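Local structure of conserved lipoprotein, putative (Clostridium novyi, 4L1N) at residues V134-L148 with E160-A174. The protein is of unknown function but is probably a membrane-anchored lipoprotein of a family related to the beta-propellers. Numbering follows the deposited sequence.
Sequences VISRAHGTVSQGGIL and ELYNTKDNKKQVVYA
Gln170 reaches across to the loop that follows strand 130-137 and uses both ends of its side-chain amide there. CG stands anti to the carbonyl carbon (chi1 -59°) and the chain runs on extended, which carries the amide past Gly145 to Val142. Gln170 OE1 accepts from Gly145 N at 2.9 Å, with a weak second bond from Gln144 N. Gln170 NE2 gives a bond of 3.2 Å to Val142 O and keeps that oxygen close to its own amide plane. Val142 O also accepts from Gln144 N, on the opposite face of its carbonyl plane. The bonds tie the amide to the loop backbone.

Next to this, Gly146 and Val171 form a single antiparallel bridge, with Gly146 N 2.8 Å from Val171 O. Val171 CG1 touches both Val134 CG2 and Leu148 CB, the latter at 3.9 Å.

Leu148 lies against residues from both ends of 160-174. Its CG, anti to the backbone N (chi1 -174°), meets Leu161 CB at 4.0 Å, and its CD2 touches Ala174 CB at 3.8 Å. Leu161 and Tyr162 both face Leu148 in a classic beta bulge, and their two N-H groups reach Leu148 O from one face of its plane. Ile147 and Asn163 lie side by side and point the same way, with Ile147 CG2 3.6 Å from Asn163 CB.

The Leu148 pairing continues the edge where strands 147-152 and 157-160 of the large antiparallel sheet meet. Gln170 to Ala174 of strand 169-177 bring in the three-stranded sheet. Strand 118-125 flanks Val134, and strand 180-188 packs on Val171 and Ala174.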
# COMPACT_ATOMS: atom_id res chain seq x y z
N VAL A 134 0.88 -2.23 1.11
CA VAL A 134 0.29 -3.37 1.80
C VAL A 134 -1.09 -3.58 1.17
O VAL A 134 -1.89 -2.65 1.11
CB VAL A 134 0.22 -3.23 3.34
CG1 VAL A 134 -0.55 -4.40 3.95
CG2 VAL A 134 1.61 -3.11 3.95
N ILE A 135 -1.34 -4.80 0.66
CA ILE A 135 -2.61 -5.15 0.07
C ILE A 135 -3.28 -6.15 0.99
O ILE A 135 -2.77 -7.25 1.22
CB ILE A 135 -2.48 -5.63 -1.40
CG1 ILE A 135 -2.24 -4.40 -2.30
CG2 ILE A 135 -3.75 -6.38 -1.86
CD1 ILE A 135 -1.47 -4.63 -3.49
N SER A 136 -4.43 -5.70 1.56
CA SER A 136 -5.32 -6.42 2.47
C SER A 136 -6.72 -6.59 1.87
O SER A 136 -7.01 -5.95 0.87
CB SER A 136 -5.44 -5.65 3.79
OG SER A 136 -6.14 -4.42 3.65
N ARG A 137 -7.60 -7.40 2.49
CA ARG A 137 -8.99 -7.59 2.10
C ARG A 137 -9.71 -6.27 2.35
O ARG A 137 -9.36 -5.57 3.30
CB ARG A 137 -9.65 -8.76 2.84
CG ARG A 137 -9.23 -10.16 2.34
CD ARG A 137 -9.95 -10.58 1.07
NE ARG A 137 -9.92 -12.03 0.82
CZ ARG A 137 -8.93 -12.68 0.21
NH1 ARG A 137 -7.84 -12.03 -0.18
NH2 ARG A 137 -9.01 -13.99 0.02
N ALA A 138 -10.62 -5.89 1.43
CA ALA A 138 -11.33 -4.61 1.46
C ALA A 138 -12.38 -4.55 2.55
O ALA A 138 -12.66 -3.47 3.07
CB ALA A 138 -11.98 -4.35 0.11
N HIS A 139 -12.97 -5.71 2.89
CA HIS A 139 -14.02 -5.78 3.90
C HIS A 139 -13.65 -6.74 5.04
O HIS A 139 -12.86 -7.67 4.85
CB HIS A 139 -15.34 -6.18 3.21
CG HIS A 139 -15.69 -5.27 2.07
ND1 HIS A 139 -15.38 -5.62 0.76
CD2 HIS A 139 -16.24 -4.04 2.07
CE1 HIS A 139 -15.78 -4.60 0.01
NE2 HIS A 139 -16.30 -3.62 0.75
N GLY A 140 -14.18 -6.47 6.24
CA GLY A 140 -13.91 -7.29 7.41
C GLY A 140 -13.11 -6.59 8.49
O GLY A 140 -12.46 -5.58 8.23
N THR A 141 -13.15 -7.17 9.71
CA THR A 141 -12.54 -6.69 10.96
C THR A 141 -11.16 -7.33 11.28
O THR A 141 -10.43 -6.88 12.19
CB THR A 141 -13.51 -6.98 12.15
OG1 THR A 141 -13.95 -8.35 12.11
CG2 THR A 141 -14.71 -6.04 12.16
N VAL A 142 -10.81 -8.39 10.54
CA VAL A 142 -9.59 -9.16 10.73
C VAL A 142 -8.48 -8.71 9.74
O VAL A 142 -7.29 -8.76 10.07
CB VAL A 142 -9.97 -10.65 10.59
CG1 VAL A 142 -8.79 -11.51 10.11
CG2 VAL A 142 -10.57 -11.17 11.90
N SER A 143 -8.90 -8.21 8.58
CA SER A 143 -8.13 -7.73 7.44
C SER A 143 -7.36 -6.39 7.70
O SER A 143 -7.54 -5.41 6.98
CB SER A 143 -9.10 -7.54 6.28
OG SER A 143 -10.15 -6.66 6.64
N GLN A 144 -6.47 -6.38 8.67
CA GLN A 144 -5.67 -5.19 9.03
C GLN A 144 -4.41 -5.06 8.18
O GLN A 144 -3.85 -3.97 8.04
CB GLN A 144 -5.26 -5.22 10.52
CG GLN A 144 -6.40 -5.43 11.48
CD GLN A 144 -5.95 -5.37 12.93
OE1 GLN A 144 -4.86 -4.86 13.27
NE2 GLN A 144 -6.81 -5.88 13.82
N GLY A 145 -3.95 -6.19 7.65
CA GLY A 145 -2.77 -6.25 6.81
C GLY A 145 -2.81 -7.37 5.80
O GLY A 145 -3.85 -8.00 5.63
N GLY A 146 -1.68 -7.60 5.15
CA GLY A 146 -1.58 -8.65 4.14
C GLY A 146 -0.19 -8.82 3.60
O GLY A 146 0.74 -9.15 4.34
N ILE A 147 -0.04 -8.62 2.28
CA ILE A 147 1.24 -8.79 1.60
C ILE A 147 1.82 -7.42 1.28
O ILE A 147 1.07 -6.52 0.88
CB ILE A 147 1.08 -9.68 0.33
CG1 ILE A 147 0.42 -11.04 0.69
CG2 ILE A 147 2.41 -9.91 -0.36
CD1 ILE A 147 -0.32 -11.74 -0.42
N LEU A 148 3.15 -7.27 1.47
CA LEU A 148 3.91 -6.06 1.16
C LEU A 148 4.49 -6.21 -0.25
O LEU A 148 5.07 -7.26 -0.59
CB LEU A 148 5.02 -5.83 2.21
CG LEU A 148 5.87 -4.56 2.18
CD1 LEU A 148 5.10 -3.37 2.64
CD2 LEU A 148 7.02 -4.68 3.16
N GLU A 160 6.69 -8.54 -5.00
CA GLU A 160 6.55 -8.80 -3.57
C GLU A 160 7.79 -8.41 -2.82
O GLU A 160 8.90 -8.65 -3.30
CB GLU A 160 6.27 -10.28 -3.28
CG GLU A 160 4.97 -10.87 -3.80
CD GLU A 160 4.76 -12.33 -3.41
OE1 GLU A 160 5.66 -12.92 -2.76
OE2 GLU A 160 3.72 -12.91 -3.79
N LEU A 161 7.62 -7.85 -1.62
CA LEU A 161 8.76 -7.53 -0.76
C LEU A 161 8.72 -8.47 0.43
O LEU A 161 9.77 -8.87 0.95
CB LEU A 161 8.72 -6.08 -0.26
CG LEU A 161 9.18 -5.00 -1.18
CD1 LEU A 161 8.87 -3.64 -0.58
CD2 LEU A 161 10.66 -5.13 -1.44
N TYR A 162 7.49 -8.76 0.90
CA TYR A 162 7.27 -9.61 2.04
C TYR A 162 5.89 -10.26 1.98
O TYR A 162 4.89 -9.61 2.20
CB TYR A 162 7.44 -8.83 3.37
CG TYR A 162 7.78 -9.74 4.53
CD1 TYR A 162 6.83 -10.60 5.06
CD2 TYR A 162 9.07 -9.81 5.02
CE1 TYR A 162 7.15 -11.48 6.10
CE2 TYR A 162 9.41 -10.70 6.04
CZ TYR A 162 8.45 -11.54 6.56
OH TYR A 162 8.73 -12.42 7.57
N ASN A 163 5.86 -11.55 1.70
CA ASN A 163 4.67 -12.38 1.71
C ASN A 163 4.94 -13.50 2.69
O ASN A 163 5.86 -14.29 2.45
CB ASN A 163 4.36 -12.91 0.32
CG ASN A 163 3.19 -13.86 0.25
OD1 ASN A 163 2.60 -14.26 1.26
ND2 ASN A 163 2.81 -14.23 -0.96
N THR A 164 4.16 -13.59 3.79
CA THR A 164 4.36 -14.62 4.82
C THR A 164 3.84 -16.01 4.39
O THR A 164 4.08 -16.98 5.10
CB THR A 164 3.66 -14.25 6.15
OG1 THR A 164 2.27 -14.37 5.96
CG2 THR A 164 4.00 -12.85 6.65
N LYS A 165 3.05 -16.10 3.31
CA LYS A 165 2.39 -17.30 2.79
C LYS A 165 1.50 -17.97 3.90
O LYS A 165 1.22 -19.16 3.86
CB LYS A 165 3.39 -18.29 2.16
CG LYS A 165 4.14 -17.74 0.95
CD LYS A 165 3.48 -18.09 -0.38
CE LYS A 165 4.09 -17.41 -1.58
NZ LYS A 165 3.44 -17.87 -2.84
N ASP A 166 1.00 -17.14 4.85
CA ASP A 166 0.13 -17.52 5.96
C ASP A 166 -0.83 -16.37 6.23
O ASP A 166 -0.40 -15.27 6.55
CB ASP A 166 0.94 -17.89 7.21
CG ASP A 166 0.17 -18.53 8.35
OD1 ASP A 166 -1.08 -18.44 8.36
OD2 ASP A 166 0.82 -19.13 9.24
N ASN A 167 -2.11 -16.64 6.13
CA ASN A 167 -3.17 -15.64 6.26
C ASN A 167 -3.42 -15.25 7.71
O ASN A 167 -4.16 -14.29 7.94
CB ASN A 167 -4.47 -16.10 5.54
CG ASN A 167 -5.03 -17.43 5.98
OD1 ASN A 167 -4.51 -18.14 6.87
ND2 ASN A 167 -6.14 -17.80 5.35
N LYS A 168 -2.78 -15.95 8.66
CA LYS A 168 -2.81 -15.66 10.09
C LYS A 168 -1.65 -14.71 10.47
O LYS A 168 -1.60 -14.22 11.59
CB LYS A 168 -2.70 -16.96 10.91
CG LYS A 168 -4.04 -17.61 11.24
CD LYS A 168 -3.87 -18.80 12.22
CE LYS A 168 -3.25 -20.05 11.63
NZ LYS A 168 -4.16 -20.72 10.64
N LYS A 169 -0.73 -14.49 9.54
CA LYS A 169 0.46 -13.64 9.63
C LYS A 169 0.32 -12.53 8.58
O LYS A 169 0.59 -12.76 7.40
CB LYS A 169 1.73 -14.47 9.40
CG LYS A 169 2.26 -15.20 10.62
CD LYS A 169 2.67 -16.63 10.30
CE LYS A 169 3.51 -17.30 11.38
NZ LYS A 169 4.91 -16.77 11.38
N GLN A 170 -0.13 -11.33 8.99
CA GLN A 170 -0.36 -10.22 8.08
C GLN A 170 0.63 -9.09 8.24
O GLN A 170 0.73 -8.56 9.33
CB GLN A 170 -1.76 -9.63 8.35
CG GLN A 170 -2.91 -10.59 8.20
CD GLN A 170 -4.25 -9.99 8.57
OE1 GLN A 170 -4.39 -8.79 8.86
NE2 GLN A 170 -5.28 -10.81 8.55
N VAL A 171 1.27 -8.62 7.14
CA VAL A 171 2.12 -7.43 7.16
C VAL A 171 1.18 -6.23 7.35
O VAL A 171 0.22 -6.11 6.59
CB VAL A 171 2.99 -7.31 5.89
CG1 VAL A 171 3.78 -6.00 5.87
CG2 VAL A 171 3.93 -8.51 5.73
N VAL A 172 1.36 -5.43 8.42
CA VAL A 172 0.46 -4.31 8.72
C VAL A 172 1.05 -3.00 8.20
O VAL A 172 0.28 -2.13 7.77
CB VAL A 172 -0.01 -4.19 10.21
CG1 VAL A 172 -0.96 -5.31 10.59
CG2 VAL A 172 1.15 -4.13 11.19
N TYR A 173 2.39 -2.84 8.24
CA TYR A 173 3.11 -1.67 7.73
C TYR A 173 4.62 -1.95 7.61
O TYR A 173 5.06 -3.04 7.97
CB TYR A 173 2.85 -0.42 8.60
CG TYR A 173 3.33 -0.51 10.03
CD1 TYR A 173 4.61 -0.10 10.39
CD2 TYR A 173 2.46 -0.90 11.05
CE1 TYR A 173 5.04 -0.13 11.72
CE2 TYR A 173 2.89 -0.98 12.38
CZ TYR A 173 4.17 -0.55 12.72
OH TYR A 173 4.60 -0.56 14.03
N ALA A 174 5.40 -0.98 7.09
CA ALA A 174 6.85 -1.04 6.91
C ALA A 174 7.48 0.35 6.91
O ALA A 174 6.85 1.35 6.53
CB ALA A 174 7.21 -1.76 5.62